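Local coordinates for flagellar basal body rod modification protein (Helicobacter pylori 26695, PDB 4ZZF) that is the hook-capping protein of the flagellum, probably required for hook formation and perhaps acting as a scaffold during its assembly, at the interface of chains A and B. Coordinates in Å, arbitrary orientation; residue numbers count along the deposited sequence, not the author numbering. Chains: chain A/B, Flagellar basal body rod modification protein.

The interface of chains A and B. Residues chain A 138-141, 146; chain B 115-117, 126.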
loop_
_atom_site.group_PDB
_atom_site.type_symbol
_atom_site.label_atom_id
_atom_site.label_comp_id
_atom_site.label_asym_id
_atom_site.label_seq_id
_atom_site.Cartn_x
_atom_site.Cartn_y
_atom_site.Cartn_z
ATOM N N ILE A 138 -12.869 9.229 9.664
ATOM C CA ILE A 138 -13.476 8.219 10.522
ATOM C C ILE A 138 -13.453 6.806 9.916
ATOM O O ILE A 138 -13.612 5.825 10.642
ATOM C CB ILE A 138 -14.930 8.580 10.874
ATOM C CG1 ILE A 138 -15.803 8.668 9.618
ATOM C CG2 ILE A 138 -14.982 9.871 11.696
ATOM C CD1 ILE A 138 -17.182 9.342 9.884
ATOM N N GLU A 139 -13.249 6.700 8.603
ATOM C CA GLU A 139 -13.223 5.392 7.948
ATOM C C GLU A 139 -12.473 5.428 6.625
ATOM O O GLU A 139 -12.550 6.426 5.915
ATOM C CB GLU A 139 -14.649 4.882 7.702
ATOM C CG GLU A 139 -14.660 3.420 7.342
ATOM C CD GLU A 139 -16.036 2.855 7.064
ATOM O OE1 GLU A 139 -17.004 3.633 6.885
ATOM O OE2 GLU A 139 -16.134 1.608 7.035
ATOM N N PHE A 140 -11.750 4.350 6.297
ATOM C CA PHE A 140 -11.152 4.189 4.965
ATOM C C PHE A 140 -11.487 2.841 4.349
ATOM O O PHE A 140 -11.545 1.827 5.052
ATOM C CB PHE A 140 -9.624 4.315 4.996
ATOM C CG PHE A 140 -9.116 5.646 5.476
ATOM C CD1 PHE A 140 -8.947 5.889 6.835
ATOM C CD2 PHE A 140 -8.754 6.633 4.568
ATOM C CE1 PHE A 140 -8.443 7.103 7.275
ATOM C CE2 PHE A 140 -8.262 7.844 4.994
ATOM C CZ PHE A 140 -8.099 8.084 6.344
ATOM N N TYR A 141 -11.671 2.831 3.030
ATOM C CA TYR A 141 -11.857 1.587 2.280
ATOM C C TYR A 141 -11.416 1.776 0.822
ATOM O O TYR A 141 -11.150 2.897 0.379
ATOM C CB TYR A 141 -13.323 1.108 2.363
ATOM C CG TYR A 141 -14.356 2.159 2.036
ATOM C CD1 TYR A 141 -14.793 2.355 0.723
ATOM C CD2 TYR A 141 -14.909 2.949 3.034
ATOM C CE1 TYR A 141 -15.754 3.324 0.414
ATOM C CE2 TYR A 141 -15.871 3.912 2.738
ATOM C CZ TYR A 141 -16.284 4.099 1.432
ATOM O OH TYR A 141 -17.234 5.058 1.141
ATOM N N LYS A 146 -17.212 -1.626 -1.106
ATOM C CA LYS A 146 -17.539 -1.173 0.263
ATOM C C LYS A 146 -17.880 0.317 0.438
ATOM O O LYS A 146 -18.680 0.682 1.309
ATOM C CB LYS A 146 -16.394 -1.545 1.214
ATOM C CG LYS A 146 -16.768 -2.665 2.167
ATOM C CD LYS A 146 -17.455 -2.058 3.354
ATOM C CE LYS A 146 -16.559 -1.009 3.943
ATOM N NZ LYS A 146 -17.245 -0.223 5.001
ATOM N N SER B 115 -12.288 -2.617 5.652
ATOM C CA SER B 115 -12.132 -1.196 5.905
ATOM C C SER B 115 -11.467 -1.028 7.247
ATOM O O SER B 115 -11.428 -1.958 8.042
ATOM C CB SER B 115 -13.486 -0.462 5.864
ATOM O OG SER B 115 -14.187 -0.578 7.083
ATOM N N VAL B 116 -10.913 0.155 7.478
ATOM C CA VAL B 116 -10.413 0.539 8.789
ATOM C C VAL B 116 -11.284 1.666 9.307
ATOM O O VAL B 116 -11.498 2.654 8.615
ATOM C CB VAL B 116 -8.937 0.980 8.749
ATOM C CG1 VAL B 116 -8.559 1.728 10.030
ATOM C CG2 VAL B 116 -8.041 -0.217 8.554
ATOM N N ILE B 117 -11.799 1.496 10.516
ATOM C CA ILE B 117 -12.674 2.472 11.134
ATOM C C ILE B 117 -11.984 3.129 12.306
ATOM O O ILE B 117 -11.379 2.447 13.130
ATOM C CB ILE B 117 -13.960 1.827 11.650
ATOM C CG1 ILE B 117 -14.735 1.194 10.507
ATOM C CG2 ILE B 117 -14.816 2.852 12.389
ATOM C CD1 ILE B 117 -15.899 0.383 10.991
ATOM N N ARG B 126 -12.633 -3.648 9.989
ATOM C CA ARG B 126 -13.887 -4.257 9.587
ATOM C C ARG B 126 -13.609 -5.501 8.761
ATOM O O ARG B 126 -12.982 -5.430 7.705
ATOM C CB ARG B 126 -14.772 -3.293 8.796
ATOM C CG ARG B 126 -16.089 -3.961 8.355
ATOM C CD ARG B 126 -16.786 -3.219 7.220
ATOM N NE ARG B 126 -17.165 -1.858 7.598
ATOM C CZ ARG B 126 -18.204 -1.560 8.381
ATOM N NH1 ARG B 126 -18.973 -2.541 8.876
ATOM N NH2 ARG B 126 -18.474 -0.284 8.678
#
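The carboxylate oxygen OE2 of A:Glu139 is gripped from both chains where strand 137-141 of A lies antiparallel to strand 115-119 of B. B:Ser115 OG donates to A:Glu139 OE2 (2.9 Å), which accepts through its anti lone pair, away from the other carboxylate oxygen. From its own chain, A:Lys146 NZ forms a salt bridge to A:Glu139 OE2 at 3.0 Å, arriving from above the carboxylate plane. B:Arg126 adds a weaker salt bridge, NH2 to A:Glu139 OE2 at 3.4 Å; the oxygen sits at the guanidinium edge, in plane, although the carboxylate itself is turned 47° against that group. The reach of the glutamate follows from its torsions: CG is anti to the backbone N (chi1 -166°) and the chain runs extended beyond it, alongside B:Ile117, whose CG1 lies 3.9 Å from A:Glu139 CG.

B:Arg126 NE also donates to B:Ser115 OG on the same chain, a bent bond (136° at H) that may help to orient the hydroxyl. Through their salt bridges to A:Glu139 OE2, two basic groups converge on one carboxylate, which would be expected to offset their mutual repulsion; A:Lys146 NZ and B:Arg126 NE are close, but the N-H of the arginine points away and no bond joins them. A:Lys146 bends at chi2 and chi3, and its CE packs 3.7 Å from B:Ser115 CB. This lysine is the cut C-terminal end of the construct, so its contacts may differ in the full protein.

The strands form an intermolecular sheet between two copies of a truncated FlgD fragment that includes the Ig-like domain. The deposited assembly has four copies, but the structure alone does not show that this pairing occurs in the hook cap. Along the strands, A:Phe140 and B:Val116 pair through their backbones in both directions, A:Phe140 N to B:Val116 O at 2.9 Å and B:Val116 N to A:Phe140 O at 3.0 Å.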